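Local atomic coordinates of MtVAO615 (Myceliophthora thermophila, PDB entry 6F72), a protein that probably acts as an oxidoreductase whose bicovalently attached FAD, once reduced, reacts rapidly with molecular oxygen, although no substrate has yet been identified. Residues 193-198 / 207-212. Numbering follows the deposited sequence.
Sequences PAAKLG and YAMANS. With NAG (2-acetamido-2-deoxy-beta-D-glucopyranose), chain H.
A chi2 of -98° bends the side chain of Met-209, whose CG lies opposite the backbone N, and carries its thioether from helix 203-212 across to strand 193-198. On the strand, Leu-197 sets CG anti to its carbonyl carbon (chi1 -53°), which brings CD2 over to the sulfur. CB of Ala-195 lies 3.8 Å from both SD and CE of Met-209, and SD alone also meets CD2 of Leu-197, at 4.1 Å. Ala-195 and Leu-197 alternate with Ala-194 and Lys-196, so the CB atoms of the first pair point to the helix and those of the second pair away from it. No hydrogen bond joins the segments, and their nearest CA atoms, those of Ala-195 and Ala-210, stand 7.8 Å apart, a gap bridged by one long side chain. Thr-179 and Phe-181 of the adjoining antiparallel strand also touch Met-209, placing the helix against the sheet of the PCMH-type FAD-binding domain. Farther round the helix, Asn-211 is N-glycosylated through a 1.4 Å bond from ND2 to C1 of NAG, and O6 of NAG makes a weak hydrogen bond to Asn-211 O. OG of Ser-212 donates to the carbonyl O of Met-209 at 2.7 Å, tilted 34° from the carbonyl plane. Chemically, then, the direct link between these two segments is apolar and probably depends on dispersion and the exclusion of water, while polar and covalent bonds serve Asn-211, Ser-212 and the sugar.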
loop_
_atom_site.group_PDB
_atom_site.type_symbol
_atom_site.label_atom_id
_atom_site.label_comp_id
_atom_site.label_asym_id
_atom_site.label_seq_id
_atom_site.Cartn_x
_atom_site.Cartn_y
_atom_site.Cartn_z
ATOM N N PRO A 193 4.768 -4.162 -25.103
ATOM C CA PRO A 193 4.637 -5.315 -24.211
ATOM C C PRO A 193 3.694 -4.998 -23.059
ATOM O O PRO A 193 3.562 -3.829 -22.657
ATOM C CB PRO A 193 6.062 -5.545 -23.688
ATOM C CG PRO A 193 6.941 -4.553 -24.399
ATOM C CD PRO A 193 6.065 -3.479 -24.940
ATOM N N ALA A 194 3.033 -6.035 -22.558
ATOM C CA ALA A 194 2.150 -5.949 -21.404
ATOM C C ALA A 194 2.178 -7.268 -20.622
ATOM O O ALA A 194 2.615 -8.314 -21.130
ATOM C CB ALA A 194 0.731 -5.615 -21.839
ATOM N N ALA A 195 1.710 -7.198 -19.384
ATOM C CA ALA A 195 1.584 -8.366 -18.529
ATOM C C ALA A 195 0.178 -8.395 -17.938
ATOM O O ALA A 195 -0.283 -7.404 -17.366
ATOM C CB ALA A 195 2.635 -8.333 -17.436
ATOM N N LYS A 196 -0.513 -9.518 -18.121
ATOM C CA LYS A 196 -1.764 -9.765 -17.422
ATOM C C LYS A 196 -1.410 -10.512 -16.135
ATOM O O LYS A 196 -0.714 -11.533 -16.175
ATOM C CB LYS A 196 -2.721 -10.571 -18.293
ATOM C CG LYS A 196 -4.104 -10.743 -17.688
ATOM C CD LYS A 196 -5.018 -11.505 -18.633
ATOM C CE LYS A 196 -6.178 -12.124 -17.874
ATOM N NZ LYS A 196 -7.088 -12.853 -18.795
ATOM N N LEU A 197 -1.864 -9.985 -15.000
ATOM C CA LEU A 197 -1.486 -10.535 -13.698
ATOM C C LEU A 197 -2.699 -10.805 -12.833
ATOM O O LEU A 197 -3.555 -9.938 -12.678
ATOM C CB LEU A 197 -0.529 -9.579 -12.962
ATOM C CG LEU A 197 0.756 -9.048 -13.608
ATOM C CD1 LEU A 197 1.417 -8.030 -12.682
ATOM C CD2 LEU A 197 1.737 -10.159 -13.973
ATOM N N GLY A 198 -2.764 -12.014 -12.260
ATOM C CA GLY A 198 -3.859 -12.371 -11.355
ATOM C C GLY A 198 -3.842 -11.502 -10.096
ATOM O O GLY A 198 -2.797 -10.961 -9.721
ATOM N N TYR A 207 8.007 -8.805 -10.556
ATOM C CA TYR A 207 9.393 -8.488 -10.948
ATOM C C TYR A 207 10.134 -9.663 -11.554
ATOM O O TYR A 207 10.860 -9.479 -12.535
ATOM C CB TYR A 207 10.213 -7.925 -9.777
ATOM C CG TYR A 207 9.679 -6.640 -9.174
ATOM C CD1 TYR A 207 8.848 -5.778 -9.910
ATOM C CD2 TYR A 207 10.019 -6.275 -7.871
ATOM C CE1 TYR A 207 8.354 -4.609 -9.356
ATOM C CE2 TYR A 207 9.533 -5.098 -7.308
ATOM C CZ TYR A 207 8.705 -4.274 -8.051
ATOM O OH TYR A 207 8.221 -3.110 -7.506
ATOM N N ALA A 208 9.960 -10.855 -10.968
ATOM C CA ALA A 208 10.500 -12.095 -11.534
ATOM C C ALA A 208 9.957 -12.325 -12.951
ATOM O O ALA A 208 10.723 -12.653 -13.861
ATOM C CB ALA A 208 10.209 -13.295 -10.627
ATOM N N MET A 209 8.651 -12.110 -13.124
ATOM C CA MET A 209 7.967 -12.304 -14.397
ATOM C C MET A 209 8.401 -11.287 -15.465
ATOM O O MET A 209 8.691 -11.663 -16.606
ATOM C CB MET A 209 6.446 -12.296 -14.186
ATOM C CG MET A 209 5.636 -12.540 -15.445
ATOM S SD MET A 209 5.049 -11.002 -16.173
ATOM C CE MET A 209 4.621 -11.556 -17.820
ATOM N N ALA A 210 8.443 -10.009 -15.085
ATOM C CA ALA A 210 8.894 -8.957 -15.990
ATOM C C ALA A 210 10.356 -9.150 -16.382
ATOM O O ALA A 210 10.681 -9.063 -17.571
ATOM C CB ALA A 210 8.658 -7.568 -15.395
ATOM N N ASN A 211 11.226 -9.413 -15.401
ATOM C CA ASN A 211 12.654 -9.619 -15.668
ATOM C C ASN A 211 12.910 -10.727 -16.702
ATOM O O ASN A 211 13.755 -10.561 -17.587
ATOM C CB ASN A 211 13.461 -9.912 -14.392
ATOM C CG ASN A 211 14.891 -10.299 -14.707
ATOM O OD1 ASN A 211 15.741 -9.434 -14.925
ATOM N ND2 ASN A 211 15.155 -11.610 -14.759
ATOM N N SER A 212 12.186 -11.842 -16.578
ATOM C CA SER A 212 12.399 -13.020 -17.427
ATOM C C SER A 212 12.133 -12.745 -18.908
ATOM O O SER A 212 12.612 -13.482 -19.766
ATOM C CB SER A 212 11.551 -14.204 -16.953
ATOM O OG SER A 212 10.169 -13.914 -17.054
HETATM C C1 NAG H . 16.430 -12.188 -15.114
HETATM C C2 NAG H . 17.217 -13.297 -14.391
HETATM C C3 NAG H . 18.403 -13.845 -15.206
HETATM C C4 NAG H . 18.066 -14.108 -16.682
HETATM C C5 NAG H . 17.445 -12.848 -17.290
HETATM C C6 NAG H . 17.055 -13.057 -18.757
HETATM C C7 NAG H . 17.190 -13.218 -11.919
HETATM C C8 NAG H . 17.871 -12.630 -10.717
HETATM N N2 NAG H . 17.707 -12.842 -13.095
HETATM O O3 NAG H . 18.864 -15.061 -14.607
HETATM O O4 NAG H . 19.233 -14.536 -17.406
HETATM O O5 NAG H . 16.280 -12.505 -16.515
HETATM O O6 NAG H . 15.976 -12.191 -19.134
HETATM O O7 NAG H . 16.231 -13.977 -11.804
#